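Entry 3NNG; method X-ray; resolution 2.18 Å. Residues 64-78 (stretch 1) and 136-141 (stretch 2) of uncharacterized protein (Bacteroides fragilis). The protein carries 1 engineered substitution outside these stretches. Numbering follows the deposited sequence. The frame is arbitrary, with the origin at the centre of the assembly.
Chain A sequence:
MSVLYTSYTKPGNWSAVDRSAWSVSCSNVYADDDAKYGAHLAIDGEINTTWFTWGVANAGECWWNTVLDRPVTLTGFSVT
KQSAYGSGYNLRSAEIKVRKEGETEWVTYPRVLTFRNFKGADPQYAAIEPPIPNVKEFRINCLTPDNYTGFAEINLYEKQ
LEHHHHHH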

# COMPACT_ATOMS: atom_id res chain seq x y z
N TRP A 64 2.22 1.28 -5.99
CA TRP A 64 1.04 2.06 -5.64
C TRP A 64 1.52 3.23 -4.79
O TRP A 64 2.42 3.09 -3.95
CB TRP A 64 0.02 1.17 -4.91
CG TRP A 64 -1.28 1.87 -4.51
CD1 TRP A 64 -2.51 1.80 -5.15
CD2 TRP A 64 -1.48 2.70 -3.36
NE1 TRP A 64 -3.45 2.54 -4.45
CE2 TRP A 64 -2.84 3.11 -3.37
CE3 TRP A 64 -0.64 3.13 -2.32
CZ2 TRP A 64 -3.36 3.94 -2.38
CZ3 TRP A 64 -1.17 3.96 -1.34
CH2 TRP A 64 -2.52 4.36 -1.37
N ASN A 65 0.94 4.40 -5.01
CA ASN A 65 1.48 5.64 -4.45
C ASN A 65 0.35 6.51 -3.93
O ASN A 65 -0.73 6.54 -4.53
CB ASN A 65 2.25 6.41 -5.53
CG ASN A 65 2.97 7.63 -4.99
OD1 ASN A 65 2.40 8.72 -4.87
ND2 ASN A 65 4.24 7.46 -4.66
N THR A 66 0.58 7.20 -2.82
CA THR A 66 -0.37 8.19 -2.33
C THR A 66 0.31 9.50 -1.93
O THR A 66 1.35 9.50 -1.24
CB THR A 66 -1.23 7.65 -1.15
OG1 THR A 66 -2.17 8.66 -0.74
CG2 THR A 66 -0.35 7.27 0.05
N VAL A 67 -0.25 10.61 -2.39
CA VAL A 67 0.08 11.92 -1.86
C VAL A 67 -0.89 12.19 -0.72
O VAL A 67 -2.10 12.26 -0.94
CB VAL A 67 -0.09 13.03 -2.92
CG1 VAL A 67 0.51 14.34 -2.43
CG2 VAL A 67 0.55 12.61 -4.24
N LEU A 68 -0.38 12.29 0.50
CA LEU A 68 -1.22 12.57 1.66
C LEU A 68 -1.55 14.05 1.66
O LEU A 68 -0.70 14.86 1.31
CB LEU A 68 -0.50 12.18 2.96
CG LEU A 68 -0.25 10.67 3.19
CD1 LEU A 68 0.77 10.09 2.22
CD2 LEU A 68 0.18 10.38 4.63
N ASP A 69 -2.77 14.41 2.02
CA ASP A 69 -3.09 15.84 2.15
C ASP A 69 -2.54 16.39 3.47
O ASP A 69 -2.11 17.54 3.53
CB ASP A 69 -4.60 16.08 2.10
CG ASP A 69 -5.35 15.28 3.15
OD1 ASP A 69 -5.33 14.03 3.09
OD2 ASP A 69 -5.97 15.90 4.03
N ARG A 70 -2.57 15.57 4.52
CA ARG A 70 -1.97 15.93 5.81
C ARG A 70 -0.84 14.96 6.11
O ARG A 70 -1.08 13.78 6.37
CB ARG A 70 -3.01 15.87 6.93
CG ARG A 70 -2.41 15.90 8.34
CD ARG A 70 -3.48 15.76 9.45
NE ARG A 70 -4.07 14.42 9.51
CZ ARG A 70 -3.54 13.39 10.17
NH1 ARG A 70 -2.39 13.53 10.83
NH2 ARG A 70 -4.14 12.22 10.17
N PRO A 71 0.40 15.45 6.08
CA PRO A 71 1.55 14.59 6.39
C PRO A 71 1.45 13.97 7.79
O PRO A 71 0.90 14.58 8.72
CB PRO A 71 2.75 15.53 6.34
CG PRO A 71 2.27 16.79 5.71
CD PRO A 71 0.78 16.79 5.60
N VAL A 72 1.96 12.75 7.93
CA VAL A 72 1.87 12.08 9.21
C VAL A 72 3.22 11.53 9.66
O VAL A 72 4.12 11.29 8.85
CB VAL A 72 0.85 10.92 9.19
CG1 VAL A 72 -0.46 11.34 8.53
CG2 VAL A 72 1.44 9.69 8.50
N THR A 73 3.34 11.34 10.96
CA THR A 73 4.45 10.59 11.49
C THR A 73 4.08 9.11 11.34
O THR A 73 3.31 8.57 12.12
CB THR A 73 4.72 11.01 12.93
OG1 THR A 73 5.12 12.38 12.91
CG2 THR A 73 5.82 10.16 13.55
N LEU A 74 4.63 8.48 10.30
CA LEU A 74 4.18 7.15 9.87
C LEU A 74 4.71 6.03 10.76
O LEU A 74 5.92 5.81 10.82
CB LEU A 74 4.64 6.91 8.43
CG LEU A 74 4.25 5.58 7.80
CD1 LEU A 74 2.73 5.42 7.85
CD2 LEU A 74 4.77 5.50 6.37
N THR A 75 3.80 5.30 11.41
CA THR A 75 4.20 4.21 12.30
C THR A 75 4.14 2.83 11.63
O THR A 75 4.72 1.86 12.12
CB THR A 75 3.39 4.20 13.63
OG1 THR A 75 3.97 3.25 14.53
CG2 THR A 75 1.93 3.83 13.38
N GLY A 76 3.45 2.74 10.51
CA GLY A 76 3.40 1.48 9.79
C GLY A 76 2.31 1.54 8.74
O GLY A 76 1.68 2.59 8.56
N PHE A 77 2.07 0.42 8.06
CA PHE A 77 0.95 0.35 7.14
C PHE A 77 0.38 -1.06 7.17
O PHE A 77 0.93 -1.96 7.81
CB PHE A 77 1.41 0.73 5.73
CG PHE A 77 2.31 -0.28 5.10
CD1 PHE A 77 3.66 -0.31 5.40
CD2 PHE A 77 1.80 -1.21 4.21
CE1 PHE A 77 4.50 -1.26 4.82
CE2 PHE A 77 2.61 -2.16 3.64
CZ PHE A 77 3.97 -2.18 3.94
N SER A 78 -0.73 -1.25 6.47
CA SER A 78 -1.35 -2.55 6.39
C SER A 78 -1.98 -2.75 5.03
O SER A 78 -2.46 -1.80 4.41
CB SER A 78 -2.43 -2.69 7.46
OG SER A 78 -3.58 -1.94 7.10
N LYS A 136 4.83 13.02 3.46
CA LYS A 136 3.85 13.69 2.58
C LYS A 136 3.43 12.78 1.43
O LYS A 136 2.30 12.86 0.94
CB LYS A 136 4.40 15.01 2.04
CG LYS A 136 3.42 15.86 1.20
CD LYS A 136 2.14 16.11 1.97
CE LYS A 136 1.36 17.30 1.43
NZ LYS A 136 0.67 17.08 0.14
N GLU A 137 4.34 11.91 1.00
CA GLU A 137 4.07 10.96 -0.07
C GLU A 137 4.60 9.55 0.29
O GLU A 137 5.67 9.41 0.87
CB GLU A 137 4.73 11.46 -1.37
CG GLU A 137 4.19 10.86 -2.64
CD GLU A 137 4.57 11.67 -3.88
OE1 GLU A 137 5.33 12.66 -3.72
OE2 GLU A 137 4.12 11.30 -5.00
N PHE A 138 3.83 8.51 -0.05
CA PHE A 138 4.16 7.13 0.30
C PHE A 138 4.04 6.28 -0.95
O PHE A 138 3.04 6.36 -1.65
CB PHE A 138 3.18 6.64 1.38
CG PHE A 138 3.24 5.15 1.67
CD1 PHE A 138 2.59 4.24 0.85
CD2 PHE A 138 3.87 4.67 2.82
CE1 PHE A 138 2.61 2.88 1.13
CE2 PHE A 138 3.90 3.32 3.11
CZ PHE A 138 3.26 2.41 2.27
N ARG A 139 5.07 5.48 -1.23
CA ARG A 139 5.01 4.52 -2.34
C ARG A 139 5.34 3.12 -1.86
O ARG A 139 6.28 2.91 -1.10
CB ARG A 139 5.97 4.90 -3.48
CG ARG A 139 5.80 4.00 -4.73
CD ARG A 139 6.44 4.62 -5.99
NE ARG A 139 5.91 5.95 -6.29
CZ ARG A 139 6.03 6.57 -7.47
NH1 ARG A 139 6.66 5.97 -8.48
NH2 ARG A 139 5.53 7.78 -7.65
N ILE A 140 4.56 2.14 -2.33
CA ILE A 140 4.91 0.75 -2.11
C ILE A 140 5.27 0.04 -3.42
O ILE A 140 4.42 -0.13 -4.29
CB ILE A 140 3.80 0.00 -1.31
CG1 ILE A 140 4.18 -1.46 -1.08
CG2 ILE A 140 2.44 0.13 -1.99
CD1 ILE A 140 3.29 -2.18 -0.06
N ASN A 141 6.53 -0.34 -3.55
CA ASN A 141 7.00 -1.11 -4.71
C ASN A 141 6.84 -2.60 -4.43
O ASN A 141 7.54 -3.15 -3.56
CB ASN A 141 8.47 -0.78 -5.01
CG ASN A 141 8.65 0.64 -5.52
OD1 ASN A 141 7.98 1.05 -6.47
ND2 ASN A 141 9.55 1.40 -4.88

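The first rule of this contact is that the backbone sets the spacing and the side chains fill what it leaves. Strand 64-68 runs antiparallel to strand 136-141, their axes approaching to 4.7 Å. Trp 64 and Ile 140 form one hydrogen-bonded pair, with Trp 64 N to Ile 140 O at 3.1 Å and Ile 140 N to Trp 64 O at 2.8 Å. Thr 66 and Phe 138 repeat the pattern: Thr 66 N to Phe 138 O and Phe 138 N to Thr 66 O are both 2.9 Å. Leu 68 N then donates to Lys 136 O at 2.8 Å. Between these rungs the strands draw closer, to 4.3 Å between the CA atoms of Asn 65 and Arg 139, and CA-H...O contacts such as Asn 65 CA to Phe 138 O, 3.3 Å, close the gaps.

The chain then turns a corner at Asp 69 and Arg 70, and strand 71-78 returns across the face that carries Trp 64, Thr 66, Phe 138 and Ile 140. The two layers enclose a hollow, and Phe 138 is the bump that fills it. With chi1 at t, its ring reaches from its own strand into the space beneath Leu 74 and Phe 77, both of which point toward it. Leu 74 CD2 meets the ring edge at Phe 138 CD2, 3.8 Å away. Phe 138 CZ lies over one face of the Phe 77 ring, 4.0 Å from Phe 77 CG, in an edge-to-face pair with centroids 5.6 Å apart and planes at 61°. Nearer the sheet, Thr 66 CG2 packs 3.8 Å from Phe 138 CB, a small methyl group beside the root of a large side chain.

Ile 140 fills the neighbouring space with an extended side chain, both chi angles at t. Its CD1 comes 3.8 Å from Phe 77 CE2, while its CG2 sits 3.9 Å from Trp 64 CB, so one residue bridges the two layers.

The other face, with Asn 65, Val 67, Glu 137 and Arg 139, is more polar. Here Val 67 CG2 lies 3.9 Å from Glu 137 OE2, and Asn 65 reaches across to the side chains of Glu 137 and Arg 139.

At the corner, Lys 136 starts out pointing away, but its chain bends back. Its CD packs 3.8 Å from Pro 71 CG, and its NZ donates a hydrogen bond to Leu 68 O at 2.9 Å. The aliphatic part covers the proline while the amine satisfies a carbonyl beside the turn.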